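Local coordinates for mannan endo-1,4-beta-mannosidase (Mytilus edulis, PDB 2C0H), which hydrolyses the beta-1,4-linked backbone of mannans as a TIM-barrel endo-mannanase of glycosyl hydrolase family 5, at residues A[22-27]-A[335-340]; A[31-36]-A[70-75]; A[87-92]-A[143-148]; A[205-210]-A[250-255]; A[219-224]-A[255-260]. The protein carries 3 engineered substitutions. All blocks are in the same frame, centred on the assembly; numbering follows the deposited sequence.

Contact 1 of 5, residues A[22-27]-A[335-340]. Unlike the reference sequence in segment 335-340: Met337 (reference Ile).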
# COMPACT_ATOMS: atom_id res chain seq x y z
N SER A 22 3.59 3.54 12.33
CA SER A 22 4.32 4.79 12.12
C SER A 22 5.60 4.47 11.37
O SER A 22 6.39 3.65 11.82
CB SER A 22 4.69 5.36 13.47
OG SER A 22 5.46 6.54 13.32
N GLY A 23 5.87 5.15 10.27
CA GLY A 23 7.10 4.87 9.55
C GLY A 23 7.21 5.59 8.24
O GLY A 23 6.78 6.72 8.12
N ALA A 24 7.78 4.89 7.26
CA ALA A 24 8.13 5.51 6.01
C ALA A 24 8.07 4.55 4.85
O ALA A 24 8.19 3.34 5.02
CB ALA A 24 9.51 6.10 6.10
N ASN A 25 7.91 5.13 3.67
CA ASN A 25 8.14 4.44 2.41
C ASN A 25 9.63 4.39 2.15
O ASN A 25 10.30 5.40 2.29
CB ASN A 25 7.48 5.22 1.26
CG ASN A 25 5.99 5.11 1.25
OD1 ASN A 25 5.44 4.27 0.54
ND2 ASN A 25 5.31 5.99 1.99
N GLN A 26 10.15 3.24 1.74
CA GLN A 26 11.55 3.17 1.30
C GLN A 26 11.71 4.07 0.06
O GLN A 26 12.58 4.94 0.05
CB GLN A 26 12.02 1.72 1.09
CG GLN A 26 13.55 1.55 0.89
CD GLN A 26 14.38 1.58 2.18
OE1 GLN A 26 14.01 0.99 3.19
NE2 GLN A 26 15.51 2.26 2.13
N ALA A 27 10.91 3.96 -1.00
CA ALA A 27 10.07 2.82 -1.37
C ALA A 27 10.90 1.81 -2.19
O ALA A 27 10.41 0.73 -2.52
CB ALA A 27 8.90 3.31 -2.19
N ARG A 335 12.18 13.04 12.42
CA ARG A 335 11.72 13.91 13.50
C ARG A 335 10.20 13.73 13.72
O ARG A 335 9.72 13.75 14.84
CB ARG A 335 12.05 15.37 13.17
CG ARG A 335 12.20 16.30 14.36
CD ARG A 335 12.47 17.73 13.89
NE ARG A 335 11.29 18.27 13.22
CZ ARG A 335 11.18 18.56 11.93
NH1 ARG A 335 12.22 18.50 11.12
NH2 ARG A 335 10.02 19.01 11.47
N GLY A 336 9.45 13.53 12.64
CA GLY A 336 8.02 13.26 12.75
C GLY A 336 7.75 11.96 13.48
O GLY A 336 6.94 11.93 14.40
N MET A 337 8.42 10.88 13.07
CA MET A 337 8.28 9.56 13.72
C MET A 337 8.60 9.63 15.20
O MET A 337 7.91 9.06 16.03
CB MET A 337 9.25 8.53 13.12
CG MET A 337 8.91 8.00 11.81
SD MET A 337 10.27 6.93 11.28
CE MET A 337 10.36 7.53 9.60
N GLN A 338 9.68 10.32 15.52
CA GLN A 338 10.16 10.44 16.88
C GLN A 338 9.12 11.06 17.82
O GLN A 338 9.11 10.75 19.03
CB GLN A 338 11.43 11.29 16.84
CG GLN A 338 12.24 11.31 18.08
CD GLN A 338 13.48 12.16 17.88
OE1 GLN A 338 14.60 11.72 18.15
NE2 GLN A 338 13.28 13.36 17.35
N HIS A 339 8.27 11.93 17.27
CA HIS A 339 7.21 12.59 18.04
C HIS A 339 6.25 11.58 18.65
O HIS A 339 5.73 11.80 19.73
CB HIS A 339 6.43 13.61 17.20
CG HIS A 339 5.47 14.43 18.00
ND1 HIS A 339 5.88 15.30 18.98
CD2 HIS A 339 4.12 14.48 17.99
CE1 HIS A 339 4.83 15.86 19.54
NE2 HIS A 339 3.74 15.39 18.96
N LEU A 340 6.03 10.46 17.97
CA LEU A 340 5.11 9.45 18.50
C LEU A 340 5.78 8.33 19.30
O LEU A 340 5.07 7.47 19.84
CB LEU A 340 4.34 8.81 17.33
CG LEU A 340 3.49 9.73 16.46
CD1 LEU A 340 2.69 8.87 15.47
CD2 LEU A 340 2.55 10.60 17.26
O HOH W 1 6.78 6.68 15.64
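This contact belongs to the beta/alpha barrel: Met337 of helix 330-339 reaches the outer side of strand 17-25 at Gly23 and Ala24. The strand and helix segments run nearly antiparallel, at 159°, with their axes 8.3 Å apart. Met337 differs from the isoleucine of the reference sequence. Its CG lies anti to the carbonyl carbon, and the chain then bends at chi3 (-136°), turning the methyl end onto the strand. CE meets Ala24 CB at 3.9 Å and Gly23 C at the same distance. Gly23 has no side chain, and Met337 SD passes 4.2 Å from its CA. At the other end Ser22 OG lies 4.0 Å from Met337 CG, and Leu340 CD1 packs beside the hydroxyl. One water ties the two segments together. It accepts from Ser22 OG at 2.7 Å and donates to Met337 O. The polar link thus runs through water, while the direct contact is mainly apolar and small. Phe309 of helix 305-314 touches Ser22, Met337 and Leu340. Strand 17-25 lies between strands 61-68 and 319-322, to which Gly23 and Ala24 are bonded through their backbones.

Contact 2 of 5, residues A[31-36]-A[70-75]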
# COMPACT_ATOMS: atom_id res chain seq x y z
N TYR A 31 15.28 0.82 -8.13
CA TYR A 31 13.85 0.79 -8.56
C TYR A 31 13.52 -0.44 -9.39
O TYR A 31 14.11 -0.64 -10.44
CB TYR A 31 13.52 2.07 -9.35
CG TYR A 31 12.10 2.25 -9.83
CD1 TYR A 31 11.15 2.88 -9.05
CD2 TYR A 31 11.72 1.85 -11.11
CE1 TYR A 31 9.86 3.09 -9.51
CE2 TYR A 31 10.44 2.06 -11.57
CZ TYR A 31 9.51 2.67 -10.76
OH TYR A 31 8.23 2.88 -11.22
N ALA A 32 12.60 -1.27 -8.88
CA ALA A 32 12.11 -2.49 -9.53
C ALA A 32 13.10 -3.66 -9.60
O ALA A 32 12.81 -4.70 -10.21
CB ALA A 32 11.56 -2.19 -10.91
N ARG A 33 14.27 -3.50 -8.98
CA ARG A 33 15.36 -4.46 -9.05
C ARG A 33 16.02 -4.64 -7.66
O ARG A 33 17.25 -4.67 -7.54
CB ARG A 33 16.38 -3.97 -10.10
CG ARG A 33 15.84 -3.90 -11.49
CD ARG A 33 16.88 -3.44 -12.51
NE ARG A 33 16.25 -3.11 -13.79
CZ ARG A 33 15.94 -3.98 -14.75
NH1 ARG A 33 16.21 -5.28 -14.64
NH2 ARG A 33 15.36 -3.53 -15.86
N ASP A 34 15.20 -4.80 -6.63
CA ASP A 34 15.71 -4.92 -5.26
C ASP A 34 15.70 -6.35 -4.69
O ASP A 34 16.42 -6.63 -3.73
CB ASP A 34 14.91 -4.00 -4.33
CG ASP A 34 15.37 -2.55 -4.40
OD1 ASP A 34 16.60 -2.33 -4.42
OD2 ASP A 34 14.52 -1.65 -4.38
N PHE A 35 14.86 -7.23 -5.24
CA PHE A 35 14.70 -8.59 -4.74
C PHE A 35 14.68 -9.57 -5.91
O PHE A 35 14.16 -9.24 -6.97
CB PHE A 35 13.39 -8.71 -3.94
CG PHE A 35 13.32 -7.76 -2.76
CD1 PHE A 35 13.84 -8.12 -1.53
CD2 PHE A 35 12.76 -6.51 -2.91
CE1 PHE A 35 13.80 -7.24 -0.46
CE2 PHE A 35 12.72 -5.62 -1.83
CZ PHE A 35 13.24 -6.00 -0.62
N GLY A 36 15.22 -10.76 -5.70
CA GLY A 36 15.39 -11.75 -6.76
C GLY A 36 16.67 -11.52 -7.53
O GLY A 36 17.23 -10.42 -7.50
N GLY A 70 6.88 -5.15 -13.59
CA GLY A 70 7.43 -6.42 -14.05
C GLY A 70 8.77 -6.34 -14.73
O GLY A 70 9.10 -7.23 -15.52
N GLU A 71 9.57 -5.33 -14.42
CA GLU A 71 10.92 -5.18 -14.99
C GLU A 71 11.87 -6.37 -14.75
O GLU A 71 12.58 -6.78 -15.67
CB GLU A 71 11.59 -3.90 -14.45
CG GLU A 71 10.97 -2.58 -14.94
CD GLU A 71 9.90 -1.97 -14.03
OE1 GLU A 71 9.82 -0.72 -13.96
OE2 GLU A 71 9.11 -2.72 -13.41
N SER A 72 11.91 -6.90 -13.52
CA SER A 72 12.82 -8.00 -13.16
C SER A 72 12.13 -9.21 -12.53
O SER A 72 12.64 -10.33 -12.62
CB SER A 72 13.98 -7.51 -12.27
OG SER A 72 13.55 -7.12 -10.99
N THR A 73 10.98 -9.00 -11.89
CA THR A 73 10.17 -10.06 -11.29
C THR A 73 8.68 -9.74 -11.51
O THR A 73 8.31 -8.58 -11.63
CB THR A 73 10.44 -10.23 -9.77
OG1 THR A 73 9.92 -9.09 -9.05
CG2 THR A 73 11.95 -10.39 -9.46
N PRO A 74 7.80 -10.75 -11.61
CA PRO A 74 8.09 -12.17 -11.71
C PRO A 74 8.60 -12.53 -13.11
O PRO A 74 8.92 -11.63 -13.88
CB PRO A 74 6.71 -12.79 -11.46
CG PRO A 74 5.77 -11.84 -12.01
CD PRO A 74 6.36 -10.48 -11.69
N GLU A 75 8.67 -13.82 -13.44
CA GLU A 75 9.10 -14.25 -14.77
C GLU A 75 7.92 -14.36 -15.74
O GLU A 75 6.92 -15.01 -15.42
CB GLU A 75 9.82 -15.61 -14.67
CG GLU A 75 11.02 -15.62 -13.73
CD GLU A 75 12.03 -14.51 -14.01
OE1 GLU A 75 12.71 -14.58 -15.07
OE2 GLU A 75 12.18 -13.57 -13.18
O HOH W 2 7.94 1.49 -13.76
O HOH W 3 10.47 -5.87 -11.18
O HOH W 4 12.07 -7.31 -8.36
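Ala32 O is the polar atom that ties these two loops together, and Ser72 OG donates to it at 2.6 Å. The donor lies in the carbonyl plane, with a C=O...donor angle of 148°. Ser72 OG sits between its own backbone N and carbonyl carbon (chi1 68°), which turns it to the Ala32 side. Water 3 lies 2.8 Å from Ala32 O and probably donates to it, and accepts from Ser72 N. Water 4 donates to Ser72 OG and to Phe35 O, and accepts from Thr73 OG1. Thr73 OG1 is also hydrogen-bonded to His67 ND1. Next to these polar groups Ala32 CB presses on the carboxylate of Glu71, 3.5 Å from CD. The Glu71 chain bends at chi2, and its OE2 accepts from Glu69 N, which helps hold the group. Water 2 bridges Glu71 OE1 and Tyr31 OH. The extended Arg33 side chain crosses that of Glu71 at about a right angle. Its guanidinium turns one face to Glu71 CB, 4.0 Å from NH2, while NH1 approaches Ser72 CB. The charged ends of Arg33 and Glu71 do not meet. Thr73 CG2 touches Phe35 O at 3.5 Å. Loops 31-36 and 70-75 follow strands 17-25 and 61-68, neighbours in the barrel. Such loops at the C-terminal ends of the strands form the catalytic face of a TIM barrel. Here Tyr31 stands close to Trp65, which probably binds substrate.

Contact 3 of 5, residues A[87-92]-A[143-148]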
# COMPACT_ATOMS: atom_id res chain seq x y z
N ASN A 87 14.86 -18.15 -8.45
CA ASN A 87 15.16 -18.97 -7.28
C ASN A 87 15.76 -18.26 -6.06
O ASN A 87 15.98 -18.90 -5.03
CB ASN A 87 16.01 -20.20 -7.65
CG ASN A 87 17.35 -19.85 -8.24
OD1 ASN A 87 17.90 -18.77 -7.99
ND2 ASN A 87 17.91 -20.78 -9.02
N THR A 88 16.01 -16.96 -6.16
CA THR A 88 16.42 -16.19 -4.99
C THR A 88 15.41 -15.12 -4.58
O THR A 88 15.67 -14.36 -3.65
CB THR A 88 17.82 -15.57 -5.16
OG1 THR A 88 17.84 -14.75 -6.33
CG2 THR A 88 18.87 -16.65 -5.28
N LEU A 89 14.24 -15.04 -5.23
CA LEU A 89 13.24 -14.03 -4.82
C LEU A 89 12.80 -14.23 -3.38
O LEU A 89 12.85 -13.31 -2.56
CB LEU A 89 12.02 -14.01 -5.76
CG LEU A 89 10.89 -13.03 -5.39
CD1 LEU A 89 11.43 -11.58 -5.27
CD2 LEU A 89 9.73 -13.07 -6.38
N ILE A 90 12.32 -15.43 -3.06
CA ILE A 90 11.83 -15.69 -1.71
C ILE A 90 12.95 -15.57 -0.67
O ILE A 90 12.75 -14.97 0.39
CB ILE A 90 11.08 -17.04 -1.64
CG1 ILE A 90 9.80 -16.92 -2.48
CG2 ILE A 90 10.74 -17.42 -0.18
CD1 ILE A 90 9.08 -18.22 -2.75
N SER A 91 14.13 -16.12 -0.95
CA SER A 91 15.24 -16.07 0.01
C SER A 91 15.75 -14.64 0.23
O SER A 91 16.12 -14.29 1.35
CB SER A 91 16.38 -17.04 -0.37
OG SER A 91 16.85 -16.84 -1.68
N ASP A 92 15.74 -13.81 -0.82
CA ASP A 92 16.03 -12.36 -0.69
C ASP A 92 14.99 -11.67 0.20
O ASP A 92 15.33 -10.88 1.08
CB ASP A 92 16.04 -11.66 -2.06
CG ASP A 92 17.37 -11.75 -2.79
OD1 ASP A 92 18.32 -12.42 -2.35
OD2 ASP A 92 17.44 -11.10 -3.85
N LYS A 143 0.67 -16.71 -5.02
CA LYS A 143 0.40 -17.72 -4.00
C LYS A 143 1.68 -18.33 -3.40
O LYS A 143 1.81 -18.41 -2.17
CB LYS A 143 -0.59 -18.78 -4.51
CG LYS A 143 -2.00 -18.29 -4.55
CD LYS A 143 -2.99 -19.40 -4.88
CE LYS A 143 -4.40 -18.93 -4.75
NZ LYS A 143 -5.37 -20.01 -5.15
N PRO A 144 2.64 -18.78 -4.23
CA PRO A 144 3.92 -19.28 -3.71
C PRO A 144 4.63 -18.31 -2.76
O PRO A 144 5.13 -18.72 -1.72
CB PRO A 144 4.74 -19.53 -4.99
CG PRO A 144 3.72 -19.83 -6.01
CD PRO A 144 2.54 -18.96 -5.69
N MET A 145 4.63 -17.03 -3.12
CA MET A 145 5.28 -16.01 -2.32
C MET A 145 4.58 -15.81 -0.98
O MET A 145 5.22 -15.83 0.08
CB MET A 145 5.31 -14.70 -3.11
CG MET A 145 6.17 -13.64 -2.57
SD MET A 145 6.49 -12.45 -3.92
CE MET A 145 4.82 -12.09 -4.47
N ALA A 146 3.26 -15.65 -1.02
CA ALA A 146 2.49 -15.39 0.19
C ALA A 146 2.52 -16.60 1.12
O ALA A 146 2.59 -16.46 2.34
CB ALA A 146 1.08 -15.01 -0.14
N ASN A 147 2.49 -17.80 0.55
CA ASN A 147 2.54 -19.00 1.38
C ASN A 147 3.90 -19.19 2.06
O ASN A 147 3.98 -19.56 3.24
CB ASN A 147 2.20 -20.22 0.52
CG ASN A 147 1.84 -21.43 1.34
OD1 ASN A 147 0.94 -21.38 2.18
ND2 ASN A 147 2.55 -22.52 1.12
N ALA A 148 4.97 -18.91 1.34
CA ALA A 148 6.32 -19.12 1.84
C ALA A 148 6.68 -18.16 2.99
O ALA A 148 7.44 -18.52 3.88
CB ALA A 148 7.33 -18.96 0.71
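Ile90 holds CG1 anti to its carbonyl carbon (chi1 -67°) and CG2 anti to its backbone N, and this turns both branches to Ala148. CG2 meets Ala148 CB at 3.8 Å and CD1 meets the same methyl at 3.9 Å. The single methyl of Ala148 is therefore held in the fork of the isoleucine. CD1 also reaches along helix 131-149 to Pro144 O, at 4.1 Å. The nearest backbones belong to Ile90 and Met145, whose CA atoms are 6.6 Å apart. Met145 has CG anti to its own N, and its chain bends at chi3 (52°). Its SD comes alongside Leu89 CD2 at 4.1 Å, and the two side chains cross obliquely. Most of the contact is apolar, and no salt bridge joins the segments. This is the packing of neighbouring outer helices in a TIM barrel: helix 89-102 follows strand 61-68, and helix 131-149 comes after strand 106-113. The first turn of helix 89-102 lies against the last turns of helix 131-149. Leu89 and Met145 are buried on the barrel side, while Ile90 and Ala148 lie nearer the surface. Met145 continues inward onto Leu66 and His67 of strand 61-68, and Leu89 rests on Phe35. Close by, Ala148 O accepts from Arg94 NH2, a polar tie between the same two helices.

Contact 4 of 5, residues A[205-210]-A[250-255]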
# COMPACT_ATOMS: atom_id res chain seq x y z
N VAL A 205 -7.88 -5.93 -8.20
CA VAL A 205 -7.69 -5.90 -6.77
C VAL A 205 -8.42 -7.07 -6.10
O VAL A 205 -7.84 -7.77 -5.30
CB VAL A 205 -8.15 -4.56 -6.18
CG1 VAL A 205 -8.10 -4.60 -4.69
CG2 VAL A 205 -7.27 -3.40 -6.74
N ASN A 206 -9.69 -7.25 -6.46
CA ASN A 206 -10.51 -8.33 -5.90
C ASN A 206 -9.84 -9.71 -6.05
O ASN A 206 -9.78 -10.51 -5.10
CB ASN A 206 -11.88 -8.31 -6.58
CG ASN A 206 -12.85 -9.38 -6.10
OD1 ASN A 206 -13.29 -10.22 -6.90
ND2 ASN A 206 -13.23 -9.33 -4.83
N TRP A 207 -9.33 -10.02 -7.23
CA TRP A 207 -8.74 -11.35 -7.46
C TRP A 207 -7.43 -11.58 -6.68
O TRP A 207 -7.16 -12.67 -6.18
CB TRP A 207 -8.52 -11.59 -8.95
CG TRP A 207 -9.79 -11.89 -9.74
CD1 TRP A 207 -11.06 -11.49 -9.46
CD2 TRP A 207 -9.87 -12.68 -10.93
NE1 TRP A 207 -11.94 -11.97 -10.42
CE2 TRP A 207 -11.22 -12.70 -11.34
CE3 TRP A 207 -8.92 -13.36 -11.70
CZ2 TRP A 207 -11.66 -13.39 -12.47
CZ3 TRP A 207 -9.35 -14.05 -12.85
CH2 TRP A 207 -10.71 -14.05 -13.21
N GLN A 208 -6.58 -10.55 -6.58
CA GLN A 208 -5.34 -10.71 -5.87
C GLN A 208 -5.53 -10.74 -4.35
O GLN A 208 -4.85 -11.48 -3.66
CB GLN A 208 -4.34 -9.64 -6.31
CG GLN A 208 -3.91 -9.86 -7.75
CD GLN A 208 -2.98 -8.80 -8.26
OE1 GLN A 208 -1.76 -8.89 -8.07
NE2 GLN A 208 -3.53 -7.80 -8.90
N ALA A 209 -6.49 -9.96 -3.85
CA ALA A 209 -6.84 -10.00 -2.43
C ALA A 209 -7.35 -11.38 -2.05
O ALA A 209 -6.96 -11.92 -1.03
CB ALA A 209 -7.86 -8.95 -2.12
N ALA A 210 -8.20 -11.96 -2.89
CA ALA A 210 -8.72 -13.29 -2.62
C ALA A 210 -7.61 -14.36 -2.62
O ALA A 210 -7.60 -15.25 -1.77
CB ALA A 210 -9.83 -13.63 -3.61
N GLY A 250 -15.22 -8.08 -9.47
CA GLY A 250 -14.47 -9.32 -9.72
C GLY A 250 -15.16 -10.63 -9.35
O GLY A 250 -14.75 -11.70 -9.77
N GLY A 251 -16.18 -10.55 -8.50
CA GLY A 251 -16.96 -11.74 -8.15
C GLY A 251 -16.45 -12.62 -7.02
O GLY A 251 -17.12 -13.60 -6.67
N LYS A 252 -15.27 -12.33 -6.45
CA LYS A 252 -14.71 -13.15 -5.38
C LYS A 252 -15.13 -12.61 -4.01
O LYS A 252 -14.73 -11.53 -3.60
CB LYS A 252 -13.18 -13.23 -5.45
CG LYS A 252 -12.60 -13.62 -6.80
CD LYS A 252 -12.76 -15.08 -7.12
CE LYS A 252 -11.84 -15.45 -8.27
NZ LYS A 252 -12.17 -16.79 -8.83
N GLN A 253 -15.94 -13.38 -3.27
CA GLN A 253 -16.48 -12.88 -2.00
C GLN A 253 -15.42 -12.60 -0.94
O GLN A 253 -15.60 -11.71 -0.10
CB GLN A 253 -17.50 -13.87 -1.44
CG GLN A 253 -18.76 -13.99 -2.27
CD GLN A 253 -19.67 -12.78 -2.18
OE1 GLN A 253 -19.73 -12.09 -1.15
NE2 GLN A 253 -20.41 -12.53 -3.25
N SER A 254 -14.31 -13.33 -0.98
CA SER A 254 -13.22 -13.17 -0.01
C SER A 254 -12.24 -12.07 -0.40
O SER A 254 -11.32 -11.78 0.36
CB SER A 254 -12.43 -14.47 0.13
OG SER A 254 -11.86 -14.84 -1.10
N GLY A 255 -12.45 -11.48 -1.57
CA GLY A 255 -11.48 -10.54 -2.15
C GLY A 255 -11.71 -9.12 -1.71
O GLY A 255 -11.95 -8.25 -2.53
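Asn206 makes three bonds to loop 250-255 with one amide. Its OD1 accepts from Lys252 N at 2.9 Å, on a lone pair in the carbonyl plane. Its ND2 donates to Lys252 O, nearly straight at 163°, and to Gly255 O at 2.8 Å. The bond to Gly255 O is more bent, and its acceptor is tilted from the amide plane. CG stands anti to the backbone N (chi1 180°), which carries the amide off helix 198-215 and into the loop. An alanine here would probably leave Lys252 N and O and Gly255 O without these partners and hold the turn less firmly. Beside it Trp207 NE1 donates to Gly250 O at 2.9 Å, almost in the ring plane. Lys252 then lies over one indole face, with CE 4.1 Å from the centroid of the five-membered ring, a CH-pi contact. The loop joins helix 243-250 to strand 260-263, an alpha-to-beta connection of the TIM barrel. Gly251 leaves the helix with positive phi, and Lys252 to Gly255 form a type I beta turn. Lys252 O receives both Asn206 ND2 and Gly255 N, so the amide braces the turn. A CB on Gly250 would clash with Asn206 OD1, and one on Gly255 with Asn206 O. Ala210 CB fits against Ser254 OG at 3.4 Å and also meets Lys252 CB. Farther out, Trp207 packs on Thr131, Leu134 and Gln135 of helix 131-149. Leu246 of helix 243-250 touches Asn206.

Contact 5 of 5, residues A[219-224]-A[255-260]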
# COMPACT_ATOMS: atom_id res chain seq x y z
N ALA A 219 -3.69 -12.66 6.57
CA ALA A 219 -2.88 -11.58 5.97
C ALA A 219 -3.62 -10.25 5.92
O ALA A 219 -4.84 -10.19 5.71
CB ALA A 219 -2.46 -11.97 4.56
N MET A 220 -2.86 -9.17 6.10
CA MET A 220 -3.34 -7.82 5.88
C MET A 220 -3.10 -7.45 4.43
O MET A 220 -1.99 -7.62 3.92
CB MET A 220 -2.60 -6.84 6.80
CG MET A 220 -2.75 -7.14 8.27
SD MET A 220 -4.37 -6.72 8.93
CE MET A 220 -5.28 -8.25 8.75
N VAL A 221 -4.16 -7.00 3.76
CA VAL A 221 -4.13 -6.57 2.35
C VAL A 221 -4.75 -5.16 2.18
O VAL A 221 -5.79 -4.85 2.75
CB VAL A 221 -4.89 -7.57 1.44
CG1 VAL A 221 -4.79 -7.17 -0.02
CG2 VAL A 221 -4.36 -8.98 1.63
N THR A 222 -4.10 -4.31 1.38
CA THR A 222 -4.59 -2.98 1.11
C THR A 222 -4.30 -2.56 -0.35
O THR A 222 -3.80 -3.37 -1.14
CB THR A 222 -3.99 -1.97 2.14
OG1 THR A 222 -4.65 -0.70 2.02
CG2 THR A 222 -2.51 -1.78 1.92
N VAL A 223 -4.66 -1.32 -0.70
CA VAL A 223 -4.34 -0.65 -1.97
C VAL A 223 -4.01 0.81 -1.64
O VAL A 223 -4.73 1.43 -0.90
CB VAL A 223 -5.52 -0.67 -2.95
CG1 VAL A 223 -5.25 0.18 -4.20
CG2 VAL A 223 -5.83 -2.08 -3.34
N GLY A 224 -2.93 1.33 -2.21
CA GLY A 224 -2.57 2.73 -2.00
C GLY A 224 -3.25 3.72 -2.95
O GLY A 224 -2.73 4.00 -4.03
N GLY A 255 -12.45 -11.48 -1.57
CA GLY A 255 -11.48 -10.54 -2.15
C GLY A 255 -11.71 -9.12 -1.71
O GLY A 255 -11.95 -8.25 -2.53
N THR A 256 -11.61 -8.91 -0.41
CA THR A 256 -11.85 -7.61 0.21
C THR A 256 -10.58 -7.15 0.93
O THR A 256 -9.73 -7.96 1.28
CB THR A 256 -13.01 -7.69 1.21
OG1 THR A 256 -12.75 -8.75 2.16
CG2 THR A 256 -14.33 -7.98 0.48
N LEU A 257 -10.45 -5.84 1.11
CA LEU A 257 -9.27 -5.30 1.77
C LEU A 257 -9.41 -5.38 3.28
O LEU A 257 -10.53 -5.42 3.82
CB LEU A 257 -9.05 -3.84 1.36
CG LEU A 257 -8.94 -3.53 -0.14
CD1 LEU A 257 -8.63 -2.05 -0.32
CD2 LEU A 257 -7.90 -4.40 -0.81
N SER A 258 -8.26 -5.39 3.97
CA SER A 258 -8.19 -5.36 5.43
C SER A 258 -8.30 -3.94 5.94
O SER A 258 -8.98 -3.68 6.92
CB SER A 258 -6.86 -5.94 5.89
OG SER A 258 -6.63 -7.24 5.35
N PHE A 259 -7.57 -3.04 5.29
CA PHE A 259 -7.61 -1.63 5.62
C PHE A 259 -7.40 -0.79 4.37
O PHE A 259 -6.98 -1.29 3.33
CB PHE A 259 -6.65 -1.25 6.77
CG PHE A 259 -5.18 -1.48 6.50
CD1 PHE A 259 -4.43 -0.52 5.84
CD2 PHE A 259 -4.53 -2.62 6.98
CE1 PHE A 259 -3.07 -0.71 5.59
CE2 PHE A 259 -3.17 -2.81 6.75
CZ PHE A 259 -2.44 -1.85 6.05
N TYR A 260 -7.76 0.48 4.47
CA TYR A 260 -7.64 1.44 3.37
C TYR A 260 -6.35 2.22 3.56
O TYR A 260 -5.81 2.32 4.67
CB TYR A 260 -8.84 2.41 3.36
CG TYR A 260 -10.21 1.77 3.13
CD1 TYR A 260 -10.49 1.10 1.95
CD2 TYR A 260 -11.19 1.86 4.08
CE1 TYR A 260 -11.73 0.53 1.73
CE2 TYR A 260 -12.45 1.30 3.86
CZ TYR A 260 -12.70 0.64 2.69
OH TYR A 260 -13.94 0.09 2.49
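Thr222 CB sits over one face of the Phe259 ring, 4.2 Å from its centroid, a CH-pi contact. CB sits toward the rim, and CG2 spreads over the same end of the ring, 3.9 Å from CE1. Met220 CB meets the ring at CE2. The Phe259 ring is swung here by chi1 of 62°, with CG between its backbone N and carbonyl carbon. Thr222 OG1, anti to its backbone N, donates to Phe259 O at 2.7 Å, from above the carbonyl plane. A valine here would probably leave Phe259 O without this donor, while an apolar methyl faced it instead. Ser258 is the small bump opposite the bend of Met220, whose CE lies 3.8 Å from Ser258 OG. That hydroxyl also accepts from Val221 N, nearly straight at 167°. Ser258 N donates back to Val221 O at 2.8 Å, so Ser258 binds both the N and the O of Val221. Strands 221-225 and 260-263 are parallel neighbours in the beta barrel, and segment 255-260 leads into the second. On the other side Leu257 CD2 fills the hollow beside Val221 and Val223. It meets Val223 CG2 at 4.0 Å and Val221 CG1 at 4.2 Å. Val205 of helix 198-215 and Leu246 of helix 243-250 cover that side. Val223 N is buried here without a polar partner. Met220 also touches Leu5 and Val7 of strand 5-8.

Overall arrangement
Contacts 1 and 5 involve barrel strands; contacts 2, 3 and 4 join loops and helices around them. Contacts 4 and 5 are closest, with centres 11 Å apart. They share Gly255, and Val205 CG1 packs on Val223 CG2 at 3.6 Å. Contacts 2 and 3 have centres 13 Å apart and touch through Gly36 N and Asp92 OD2, 2.9 Å apart, a probable hydrogen bond. The centre of contact 1 is 31 Å from that of contact 4, on the opposite side of the chain's centre. Glu163 and Glu294 are the probable catalytic pair. The side chain of Val223 in contact 5 lies about 8 Å from that of Glu163, and Ala24 in contact 1 about 10 Å from Glu294.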